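Local coordinates for acetone carboxylase alpha subunit (Xanthobacter autotrophicus Py2, PDB 5M45), which is the alpha subunit of a carboxylase, a large multisubunit enzyme, and contains a hydantoinase B/oxoprolinase family region, at residues A129-H134 against C203-A208; V468-S473 against L632-Q637; A506-S511 against G516-E521. All coordinates share one frame; numbering follows the deposited sequence.

Interaction 1 (A129-H134 against C203-A208); sequences ANPGVH and CRKVGA
Lys205 reaches from strand 204-208 to the loop at Pro131 and Gly132, and its ammonium group holds two consecutive carbonyls. NZ donates to Gly132 O at 2.9 Å and to Pro131 O at 3.2 Å. In both bonds the nitrogen stands above the carbonyl plane, 54° out of it for Gly132 and 60° for Pro131. Neither bond follows a lone pair. The lysine chain leaves the strand with CG anti to the backbone N. It bends at chi3 (-58°), and this bend carries CE and NZ to the two carbonyls.

Pro131 follows a cis peptide bond. Its ring lies alongside the lysine chain, pointing the other way, with CG 4.2 Å from Lys205 CE. Gly132 has backbone angles that call for glycine. The histidine side chain of His134 runs across that of the lysine. Its ND1 lies 3.7 Å from Lys205 NZ, and one water links the two, in the ring plane at ND1 but only weakly bonded to NZ. A second water accepts from Lys205 NZ at 2.6 Å and donates to Pro131 O.

Asp137 forms a salt bridge with Lys205 NZ and also accepts from the backbone N of His134. Asp215 of the second subunit packs on Pro131 and takes the backbone N of Lys205. The contact thus ties the loop after helix 111-124 to a strand of the antiparallel sheet, beside a subunit interface. The ammonium group has more acceptors around it than protons, so these bonds must be shared. Such surroundings would probably favour its protonated form.

Interaction 2 (V468-S473 against L632-Q637); sequences VQDGLS and LDREPQ
Asp470 and Arg634 meet end-on in a two-pronged salt bridge, and this pair is the whole of the contact. NH1 of Arg634 donates to Asp470 OD1 at 2.8 Å, and NH2 of Arg634 donates to Asp470 OD2 at 2.9 Å. The second bond is nearly straight, with an angle of 171° at the hydrogen, and OD2 lies in the guanidinium plane. The first is more bent, at 143°, and OD1 is tilted from that plane but is met on its syn lone pair. The carboxylate and guanidinium planes are 43° apart, so the fork is twisted.

The backbones stay well apart, 10.3 Å between the CA atoms of Asp470 and Arg634. The long arginine chain spans the distance, extended from CG to NE. The tight part of the contact is the buried arginine with its two bonds. The looser side is that of Asp470, which is partly exposed. The flanking residues of the two segments do not meet.

Other groups complete the centre. Asp642 makes a second salt bridge to NH2, Lys513 O accepts from NH1, and the backbone N of Arg515 donates to Asp470 OD1. The contact joins the loop after strand 450-454 to the turn just before helix 636-645. With two carboxylates and a carbonyl as partners, the buried guanidinium charge is probably well compensated, and the two-pronged grip probably limits its rotation.

Interaction 3 (A506-S511 against G516-E521); sequences ASSGGS and GGCGFE
Gly510 and Gly516 are joined by a backbone hydrogen bond, from Gly516 N to Gly510 O at 2.9 Å. The donor lies in the carbonyl plane. Ser508 supplies the side-chain bond. Its OG accepts from Gly519 N at 2.9 Å, with an angle of 148° at the hydrogen. OG sits between the backbone N and the carbonyl carbon (chi1 59°), which turns it toward the other segment. It also bonds to Lys505 O, so one hydroxyl links three points of the chain. A weak bond runs from Gly509 N to Cys518 SG at 3.7 Å.

Close backbone packing is the third kind of contact. Gly509 CA lies 3.4 Å from Gly516 O in a CA-H...O contact, and equally close to Gly517 O. With no side chain, Gly509 lets the two backbones come this close. Cys518 CB packs against Ser508 OG at 3.4 Å.

A water extends the contact at its far end. It takes the N-H of Ala506 and lies within hydrogen-bonding distance of Glu521 OE1, though its protons may be shared with other acceptors. Glu521 OE2 makes a salt bridge with Lys505.

All seven touching residues are buried. The segments make up most of a glycine-rich connection between strands 497-504 and 520-526, antiparallel neighbours in a five-stranded sheet. The chain folds back on itself here as a long, irregular beta-hairpin connection, closed by backbone and serine bonds.

Interaction 3 is the buried contact; interactions 1 and 2 are partly buried and lie farther from the chain centre. Interaction 1 joins a loop to sheet strand 204-208. Interactions 2 and 3 lie around neighbouring loops, with centres 12 Å apart, and they touch where Ser473 OG meets Cys518 N at 2.9 Å, probably in a hydrogen bond. Interaction 1 lies on the opposite side of the chain's centre, 49 Å or more from both, centre to centre. The chemistry follows the place: a lysine and waters near a subunit interface in interaction 1, a paired charge between a loop and the turn before a helix in interaction 2, and close glycine backbones in interaction 3.

Interaction 1 (A129-H134 against C203-A208)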
ATOM      1  N   ALA A 129     -25.665   5.040   3.423  1.00 13.24           N
ATOM      2  CA  ALA A 129     -25.769   6.470   3.122  1.00 13.58           C
ATOM      3  C   ALA A 129     -24.587   6.982   2.273  1.00 13.77           C
ATOM      4  O   ALA A 129     -24.785   7.906   1.511  1.00 13.94           O
ATOM      5  CB  ALA A 129     -25.894   7.298   4.401  1.00 13.82           C
ATOM      6  N   ASN A 130     -23.381   6.415   2.432  1.00 13.62           N
ATOM      7  CA  ASN A 130     -22.198   6.795   1.633  1.00 13.84           C
ATOM      8  C   ASN A 130     -21.166   5.646   1.764  1.00 13.73           C
ATOM      9  O   ASN A 130     -20.777   5.327   2.910  1.00 13.91           O
ATOM     10  CB  ASN A 130     -21.647   8.114   2.165  1.00 14.00           C
ATOM     11  CG  ASN A 130     -20.339   8.556   1.510  1.00 13.86           C
ATOM     12  OD1 ASN A 130     -19.655   7.819   0.853  1.00 13.38           O
ATOM     13  ND2 ASN A 130     -19.992   9.806   1.719  1.00 14.14           N
ATOM     14  N   PRO A 131     -20.724   5.012   0.663  1.00 13.60           N
ATOM     15  CA  PRO A 131     -20.937   5.443  -0.746  1.00 13.82           C
ATOM     16  C   PRO A 131     -22.211   4.963  -1.415  1.00 14.00           C
ATOM     17  O   PRO A 131     -22.359   5.165  -2.633  1.00 13.92           O
ATOM     18  CB  PRO A 131     -19.738   4.818  -1.465  1.00 13.64           C
ATOM     19  CG  PRO A 131     -19.527   3.526  -0.680  1.00 13.37           C
ATOM     20  CD  PRO A 131     -19.798   3.879   0.750  1.00 13.54           C
ATOM     21  N   GLY A 132     -23.129   4.366  -0.643  1.00 14.13           N
ATOM     22  CA  GLY A 132     -24.352   3.756  -1.170  1.00 14.49           C
ATOM     23  C   GLY A 132     -24.169   2.296  -1.531  1.00 14.35           C
ATOM     24  O   GLY A 132     -23.060   1.881  -1.919  1.00 14.49           O
ATOM     25  N   VAL A 133     -25.250   1.509  -1.421  1.00 14.52           N
ATOM     26  CA  VAL A 133     -25.250   0.091  -1.811  1.00 14.55           C
ATOM     27  C   VAL A 133     -26.346  -0.082  -2.844  1.00 15.05           C
ATOM     28  O   VAL A 133     -27.548  -0.052  -2.504  1.00 15.34           O
ATOM     29  CB  VAL A 133     -25.495  -0.850  -0.597  1.00 14.30           C
ATOM     30  CG1 VAL A 133     -25.577  -2.321  -1.028  1.00 14.04           C
ATOM     31  CG2 VAL A 133     -24.412  -0.649   0.459  1.00 14.19           C
ATOM     32  N   HIS A 134     -25.932  -0.204  -4.112  1.00 15.48           N
ATOM     33  CA  HIS A 134     -26.842  -0.187  -5.253  1.00 16.31           C
ATOM     34  C   HIS A 134     -26.801  -1.493  -6.039  1.00 16.50           C
ATOM     35  O   HIS A 134     -25.769  -2.180  -6.105  1.00 16.09           O
ATOM     36  CB  HIS A 134     -26.547   0.976  -6.189  1.00 16.77           C
ATOM     37  CG  HIS A 134     -26.476   2.310  -5.516  1.00 17.12           C
ATOM     38  ND1 HIS A 134     -25.422   3.180  -5.706  1.00 17.14           N
ATOM     39  CD2 HIS A 134     -27.336   2.935  -4.676  1.00 17.65           C
ATOM     40  CE1 HIS A 134     -25.635   4.292  -5.012  1.00 17.42           C
ATOM     41  NE2 HIS A 134     -26.796   4.177  -4.389  1.00 17.66           N
ATOM     42  N   CYS A 203     -13.357  -2.574   2.150  1.00 12.32           N
ATOM     43  CA  CYS A 203     -14.732  -2.542   1.589  1.00 12.62           C
ATOM     44  C   CYS A 203     -14.914  -1.461   0.483  1.00 12.56           C
ATOM     45  O   CYS A 203     -15.872  -0.663   0.477  1.00 12.43           O
ATOM     46  CB  CYS A 203     -15.744  -2.389   2.736  1.00 13.04           C
ATOM     47  SG  CYS A 203     -15.856  -3.844   3.823  1.00 13.94           S
ATOM     48  N   ARG A 204     -14.000  -1.493  -0.494  1.00 12.55           N
ATOM     49  CA  ARG A 204     -13.977  -0.478  -1.558  1.00 12.58           C
ATOM     50  C   ARG A 204     -15.027  -0.783  -2.628  1.00 12.69           C
ATOM     51  O   ARG A 204     -15.173  -1.926  -3.057  1.00 12.60           O
ATOM     52  CB  ARG A 204     -12.584  -0.428  -2.158  1.00 12.63           C
ATOM     53  CG  ARG A 204     -12.403   0.559  -3.328  1.00 12.67           C
ATOM     54  CD  ARG A 204     -10.952   0.726  -3.728  1.00 12.74           C
ATOM     55  NE  ARG A 204     -10.839   1.560  -4.918  1.00 12.73           N
ATOM     56  CZ  ARG A 204      -9.677   1.955  -5.473  1.00 12.81           C
ATOM     57  NH1 ARG A 204      -8.510   1.625  -4.934  1.00 12.56           N
ATOM     58  NH2 ARG A 204      -9.689   2.697  -6.574  1.00 12.84           N
ATOM     59  N   LYS A 205     -15.763   0.236  -3.076  1.00 12.76           N
ATOM     60  CA  LYS A 205     -16.616   0.061  -4.257  1.00 12.70           C
ATOM     61  C   LYS A 205     -15.716   0.163  -5.511  1.00 12.73           C
ATOM     62  O   LYS A 205     -15.226   1.241  -5.847  1.00 12.68           O
ATOM     63  CB  LYS A 205     -17.771   1.088  -4.328  1.00 12.99           C
ATOM     64  CG  LYS A 205     -18.793   0.748  -5.430  1.00 13.26           C
ATOM     65  CD  LYS A 205     -19.917   1.745  -5.630  1.00 13.57           C
ATOM     66  CE  LYS A 205     -20.703   1.927  -4.343  1.00 13.78           C
ATOM     67  NZ  LYS A 205     -21.999   2.632  -4.530  1.00 14.20           N
ATOM     68  N   VAL A 206     -15.500  -0.973  -6.173  1.00 12.65           N
ATOM     69  CA  VAL A 206     -14.589  -1.083  -7.319  1.00 12.66           C
ATOM     70  C   VAL A 206     -15.313  -1.185  -8.680  1.00 13.04           C
ATOM     71  O   VAL A 206     -14.647  -1.215  -9.733  1.00 13.18           O
ATOM     72  CB  VAL A 206     -13.631  -2.271  -7.175  1.00 12.45           C
ATOM     73  CG1 VAL A 206     -12.735  -2.058  -5.933  1.00 12.30           C
ATOM     74  CG2 VAL A 206     -14.339  -3.636  -7.148  1.00 12.24           C
ATOM     75  N   GLY A 207     -16.640  -1.187  -8.661  1.00 13.35           N
ATOM     76  CA  GLY A 207     -17.434  -1.213  -9.874  1.00 13.65           C
ATOM     77  C   GLY A 207     -18.899  -0.901  -9.643  1.00 13.98           C
ATOM     78  O   GLY A 207     -19.417  -0.958  -8.504  1.00 13.84           O
ATOM     79  N   ALA A 208     -19.569  -0.547 -10.747  1.00 14.22           N
ATOM     80  CA  ALA A 208     -20.987  -0.272 -10.766  1.00 14.50           C
ATOM     81  C   ALA A 208     -21.536  -0.659 -12.146  1.00 14.95           C
ATOM     82  O   ALA A 208     -20.767  -0.751 -13.125  1.00 14.67           O
ATOM     83  CB  ALA A 208     -21.238   1.208 -10.453  1.00 14.80           C
TER
HETATM   84  O   HOH W   1     -21.485   4.899  -5.641  1.00 27.41           O
HETATM   85  O   HOH W   2     -23.153   2.749  -7.625  1.00 20.54           O

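Interaction 2 (V468-S473 against L632-Q637)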
ATOM      1  N   VAL A 468      -8.675 -45.701  16.570  1.00 15.63           N
ATOM      2  CA  VAL A 468      -8.940 -46.943  15.821  1.00 16.49           C
ATOM      3  C   VAL A 468      -7.913 -47.258  14.724  1.00 16.45           C
ATOM      4  O   VAL A 468      -7.764 -48.408  14.343  1.00 16.62           O
ATOM      5  CB  VAL A 468     -10.380 -46.773  15.206  1.00 17.08           C
ATOM      6  CG1 VAL A 468     -10.688 -47.782  14.149  1.00 17.79           C
ATOM      7  CG2 VAL A 468     -11.400 -46.889  16.342  1.00 17.44           C
ATOM      8  N   GLN A 469      -7.250 -46.230  14.176  1.00 16.38           N
ATOM      9  CA  GLN A 469      -6.322 -46.394  13.044  1.00 16.75           C
ATOM     10  C   GLN A 469      -5.338 -45.229  12.911  1.00 16.00           C
ATOM     11  O   GLN A 469      -5.541 -44.134  13.506  1.00 15.64           O
ATOM     12  CB  GLN A 469      -7.078 -46.639  11.733  1.00 17.63           C
ATOM     13  CG  GLN A 469      -7.963 -45.497  11.228  1.00 18.58           C
ATOM     14  CD  GLN A 469      -8.828 -45.885  10.012  1.00 19.91           C
ATOM     15  OE1 GLN A 469      -8.929 -47.064   9.623  1.00 22.91           O
ATOM     16  NE2 GLN A 469      -9.433 -44.925   9.425  1.00 20.70           N
ATOM     17  N   ASP A 470      -4.274 -45.472  12.130  1.00 15.59           N
ATOM     18  CA  ASP A 470      -3.262 -44.470  11.811  1.00 15.40           C
ATOM     19  C   ASP A 470      -3.844 -43.244  11.124  1.00 15.08           C
ATOM     20  O   ASP A 470      -4.860 -43.348  10.429  1.00 14.94           O
ATOM     21  CB  ASP A 470      -2.184 -45.051  10.876  1.00 15.32           C
ATOM     22  CG  ASP A 470      -1.347 -46.140  11.563  1.00 15.60           C
ATOM     23  OD1 ASP A 470      -1.348 -46.223  12.825  1.00 15.59           O
ATOM     24  OD2 ASP A 470      -0.716 -46.957  10.842  1.00 15.70           O
ATOM     25  N   GLY A 471      -3.180 -42.103  11.294  1.00 14.86           N
ATOM     26  CA  GLY A 471      -3.485 -40.914  10.508  1.00 14.67           C
ATOM     27  C   GLY A 471      -3.139 -41.097   9.035  1.00 14.75           C
ATOM     28  O   GLY A 471      -2.500 -42.080   8.659  1.00 15.01           O
ATOM     29  N   LEU A 472      -3.601 -40.167   8.198  1.00 14.79           N
ATOM     30  CA  LEU A 472      -3.276 -40.167   6.757  1.00 14.95           C
ATOM     31  C   LEU A 472      -2.038 -39.339   6.446  1.00 14.45           C
ATOM     32  O   LEU A 472      -1.908 -38.218   6.930  1.00 14.10           O
ATOM     33  CB  LEU A 472      -4.463 -39.595   5.988  1.00 15.36           C
ATOM     34  CG  LEU A 472      -5.785 -40.327   6.157  1.00 16.02           C
ATOM     35  CD1 LEU A 472      -6.875 -39.509   5.459  1.00 16.32           C
ATOM     36  CD2 LEU A 472      -5.736 -41.727   5.547  1.00 16.21           C
ATOM     37  N   SER A 473      -1.138 -39.893   5.631  1.00 14.21           N
ATOM     38  CA  SER A 473       0.080 -39.153   5.242  1.00 13.86           C
ATOM     39  C   SER A 473      -0.255 -38.185   4.073  1.00 13.22           C
ATOM     40  O   SER A 473      -1.111 -38.505   3.206  1.00 12.90           O
ATOM     41  CB  SER A 473       1.227 -40.101   4.890  1.00 13.97           C
ATOM     42  OG  SER A 473       1.572 -40.934   5.986  1.00 14.32           O
ATOM     43  N   LEU A 632       4.278 -48.566  22.773  1.00 15.69           N
ATOM     44  CA  LEU A 632       4.540 -49.955  23.181  1.00 16.44           C
ATOM     45  C   LEU A 632       3.359 -50.921  22.932  1.00 16.73           C
ATOM     46  O   LEU A 632       3.524 -52.147  23.005  1.00 16.55           O
ATOM     47  CB  LEU A 632       4.965 -49.997  24.678  1.00 16.90           C
ATOM     48  CG  LEU A 632       6.226 -50.808  24.964  1.00 17.53           C
ATOM     49  CD1 LEU A 632       7.439 -50.127  24.360  1.00 17.62           C
ATOM     50  CD2 LEU A 632       6.400 -50.911  26.467  1.00 17.83           C
ATOM     51  N   ASP A 633       2.175 -50.367  22.660  1.00 17.18           N
ATOM     52  CA  ASP A 633       1.014 -51.143  22.276  1.00 17.87           C
ATOM     53  C   ASP A 633       0.787 -51.242  20.765  1.00 17.80           C
ATOM     54  O   ASP A 633      -0.173 -51.889  20.350  1.00 17.49           O
ATOM     55  CB  ASP A 633      -0.228 -50.608  22.976  1.00 18.54           C
ATOM     56  CG  ASP A 633      -0.163 -50.865  24.528  1.00 19.60           C
ATOM     57  OD1 ASP A 633       0.372 -51.900  24.924  1.00 20.67           O
ATOM     58  OD2 ASP A 633      -0.563 -50.028  25.372  1.00 20.82           O
ATOM     59  N   ARG A 634       1.651 -50.637  19.934  1.00 17.74           N
ATOM     60  CA  ARG A 634       1.472 -50.735  18.491  1.00 17.84           C
ATOM     61  C   ARG A 634       1.658 -52.185  18.041  1.00 18.79           C
ATOM     62  O   ARG A 634       2.503 -52.884  18.576  1.00 18.66           O
ATOM     63  CB  ARG A 634       2.445 -49.844  17.728  1.00 17.12           C
ATOM     64  CG  ARG A 634       2.259 -49.843  16.198  1.00 16.74           C
ATOM     65  CD  ARG A 634       2.847 -48.587  15.620  1.00 16.11           C
ATOM     66  NE  ARG A 634       2.794 -48.409  14.177  1.00 15.97           N
ATOM     67  CZ  ARG A 634       1.686 -48.079  13.477  1.00 15.67           C
ATOM     68  NH1 ARG A 634       0.499 -47.998  14.070  1.00 15.62           N
ATOM     69  NH2 ARG A 634       1.756 -47.881  12.157  1.00 15.55           N
ATOM     70  N   GLU A 635       0.863 -52.610  17.067  1.00 20.24           N
ATOM     71  CA  GLU A 635       0.995 -53.921  16.450  1.00 21.65           C
ATOM     72  C   GLU A 635       2.381 -54.102  15.817  1.00 20.46           C
ATOM     73  O   GLU A 635       2.742 -53.306  14.940  1.00 19.47           O
ATOM     74  CB  GLU A 635      -0.144 -54.123  15.434  1.00 24.58           C
ATOM     75  CG  GLU A 635      -0.483 -55.582  15.137  1.00 28.25           C
ATOM     76  CD  GLU A 635      -1.070 -56.380  16.371  1.00 32.10           C
ATOM     77  OE1 GLU A 635      -0.399 -57.393  16.829  1.00 35.84           O
ATOM     78  OE2 GLU A 635      -2.207 -56.017  16.889  1.00 35.45           O
ATOM     79  N   PRO A 636       3.181 -55.103  16.262  1.00 19.74           N
ATOM     80  CA  PRO A 636       4.546 -55.206  15.701  1.00 19.18           C
ATOM     81  C   PRO A 636       4.654 -55.262  14.169  1.00 18.55           C
ATOM     82  O   PRO A 636       5.548 -54.637  13.613  1.00 17.67           O
ATOM     83  CB  PRO A 636       5.131 -56.439  16.362  1.00 19.77           C
ATOM     84  CG  PRO A 636       4.420 -56.493  17.680  1.00 20.10           C
ATOM     85  CD  PRO A 636       2.994 -56.044  17.383  1.00 19.89           C
ATOM     86  N   GLN A 637       3.730 -55.952  13.502  1.00 18.29           N
ATOM     87  CA  GLN A 637       3.740 -56.024  12.028  1.00 18.05           C
ATOM     88  C   GLN A 637       3.562 -54.629  11.387  1.00 17.56           C
ATOM     89  O   GLN A 637       4.104 -54.372  10.327  1.00 17.18           O
ATOM     90  CB  GLN A 637       2.686 -57.029  11.513  1.00 18.26           C
ATOM     91  CG  GLN A 637       2.742 -57.326  10.011  1.00 18.39           C
ATOM     92  CD  GLN A 637       4.105 -57.864   9.593  1.00 18.52           C
ATOM     93  OE1 GLN A 637       4.625 -58.827  10.173  1.00 18.71           O
ATOM     94  NE2 GLN A 637       4.719 -57.227   8.619  1.00 18.49           N
TER

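Interaction 3 (A506-S511 against G516-E521)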
ATOM      1  N   ALA A 506      10.106 -39.756   5.991  1.00 14.18           N
ATOM      2  CA  ALA A 506      10.307 -40.777   7.018  1.00 14.19           C
ATOM      3  C   ALA A 506      10.462 -40.173   8.413  1.00 13.85           C
ATOM      4  O   ALA A 506      11.128 -39.167   8.600  1.00 13.81           O
ATOM      5  CB  ALA A 506      11.519 -41.636   6.673  1.00 14.36           C
ATOM      6  N   SER A 507       9.785 -40.799   9.371  1.00 13.67           N
ATOM      7  CA  SER A 507       9.829 -40.455  10.806  1.00 13.31           C
ATOM      8  C   SER A 507       9.269 -39.078  11.128  1.00 12.94           C
ATOM      9  O   SER A 507       9.553 -38.536  12.220  1.00 12.98           O
ATOM     10  CB  SER A 507      11.223 -40.732  11.428  1.00 13.41           C
ATOM     11  OG  SER A 507      11.478 -42.138  11.560  1.00 13.64           O
ATOM     12  N   SER A 508       8.417 -38.521  10.238  1.00 12.54           N
ATOM     13  CA  SER A 508       7.746 -37.248  10.510  1.00 12.34           C
ATOM     14  C   SER A 508       6.427 -37.425  11.315  1.00 12.32           C
ATOM     15  O   SER A 508       6.092 -36.591  12.156  1.00 12.33           O
ATOM     16  CB  SER A 508       7.520 -36.434   9.231  1.00 12.17           C
ATOM     17  OG  SER A 508       6.743 -37.138   8.286  1.00 12.43           O
ATOM     18  N   GLY A 509       5.673 -38.490  11.046  1.00 12.43           N
ATOM     19  CA  GLY A 509       4.419 -38.737  11.762  1.00 12.38           C
ATOM     20  C   GLY A 509       4.675 -39.049  13.231  1.00 12.56           C
ATOM     21  O   GLY A 509       5.681 -39.730  13.585  1.00 12.75           O
ATOM     22  N   GLY A 510       3.810 -38.511  14.101  1.00 12.47           N
ATOM     23  CA  GLY A 510       3.951 -38.663  15.541  1.00 12.44           C
ATOM     24  C   GLY A 510       3.783 -40.113  15.983  1.00 12.62           C
ATOM     25  O   GLY A 510       2.811 -40.780  15.609  1.00 12.48           O
ATOM     26  N   SER A 511       4.746 -40.594  16.767  1.00 12.67           N
ATOM     27  CA  SER A 511       4.731 -41.983  17.243  1.00 13.17           C
ATOM     28  C   SER A 511       3.559 -42.280  18.190  1.00 13.12           C
ATOM     29  O   SER A 511       3.129 -41.405  18.981  1.00 12.91           O
ATOM     30  CB  SER A 511       6.052 -42.327  17.946  1.00 13.29           C
ATOM     31  OG  SER A 511       7.136 -42.064  17.065  1.00 13.46           O
ATOM     32  N   GLY A 516       0.625 -40.946  13.742  1.00 13.26           N
ATOM     33  CA  GLY A 516       0.178 -39.823  12.938  1.00 13.01           C
ATOM     34  C   GLY A 516       0.650 -39.929  11.479  1.00 12.90           C
ATOM     35  O   GLY A 516       1.661 -40.592  11.168  1.00 12.78           O
ATOM     36  N   GLY A 517      -0.087 -39.278  10.583  1.00 12.79           N
ATOM     37  CA  GLY A 517       0.302 -39.243   9.188  1.00 12.97           C
ATOM     38  C   GLY A 517       1.689 -38.618   9.002  1.00 12.97           C
ATOM     39  O   GLY A 517       2.035 -37.614   9.668  1.00 12.87           O
ATOM     40  N   CYS A 518       2.497 -39.204   8.119  1.00 13.55           N
ATOM     41  CA  CYS A 518       3.737 -38.555   7.712  1.00 13.94           C
ATOM     42  C   CYS A 518       3.446 -37.361   6.793  1.00 13.43           C
ATOM     43  O   CYS A 518       2.403 -37.309   6.114  1.00 13.38           O
ATOM     44  CB  CYS A 518       4.686 -39.541   7.017  1.00 14.92           C
ATOM     45  SG  CYS A 518       5.446 -40.716   8.159  1.00 17.20           S
ATOM     46  N   GLY A 519       4.369 -36.406   6.778  1.00 12.90           N
ATOM     47  CA  GLY A 519       4.391 -35.404   5.714  1.00 12.48           C
ATOM     48  C   GLY A 519       5.083 -35.956   4.451  1.00 12.38           C
ATOM     49  O   GLY A 519       5.155 -37.154   4.239  1.00 12.14           O
ATOM     50  N   PHE A 520       5.563 -35.048   3.600  1.00 12.20           N
ATOM     51  CA  PHE A 520       6.372 -35.394   2.413  1.00 12.38           C
ATOM     52  C   PHE A 520       7.369 -34.272   2.161  1.00 12.24           C
ATOM     53  O   PHE A 520       7.362 -33.281   2.869  1.00 11.91           O
ATOM     54  CB  PHE A 520       5.515 -35.736   1.162  1.00 12.65           C
ATOM     55  CG  PHE A 520       4.890 -34.549   0.450  1.00 12.63           C
ATOM     56  CD1 PHE A 520       3.837 -33.837   1.015  1.00 12.66           C
ATOM     57  CD2 PHE A 520       5.331 -34.177  -0.830  1.00 12.83           C
ATOM     58  CE1 PHE A 520       3.251 -32.745   0.334  1.00 12.69           C
ATOM     59  CE2 PHE A 520       4.743 -33.116  -1.516  1.00 12.79           C
ATOM     60  CZ  PHE A 520       3.712 -32.387  -0.926  1.00 12.76           C
ATOM     61  N   GLU A 521       8.263 -34.479   1.203  1.00 12.34           N
ATOM     62  CA  GLU A 521       9.305 -33.518   0.891  1.00 12.49           C
ATOM     63  C   GLU A 521       9.570 -33.499  -0.602  1.00 12.49           C
ATOM     64  O   GLU A 521       9.368 -34.505  -1.300  1.00 12.42           O
ATOM     65  CB  GLU A 521      10.604 -33.810   1.659  1.00 12.88           C
ATOM     66  CG  GLU A 521      11.206 -35.158   1.342  1.00 13.45           C
ATOM     67  CD  GLU A 521      12.272 -35.620   2.327  1.00 14.11           C
ATOM     68  OE1 GLU A 521      12.394 -36.868   2.585  1.00 14.90           O
ATOM     69  OE2 GLU A 521      13.021 -34.755   2.848  1.00 14.61           O
TER
HETATM   70  O   HOH W   3      12.226 -39.027   4.179  1.00 21.60           O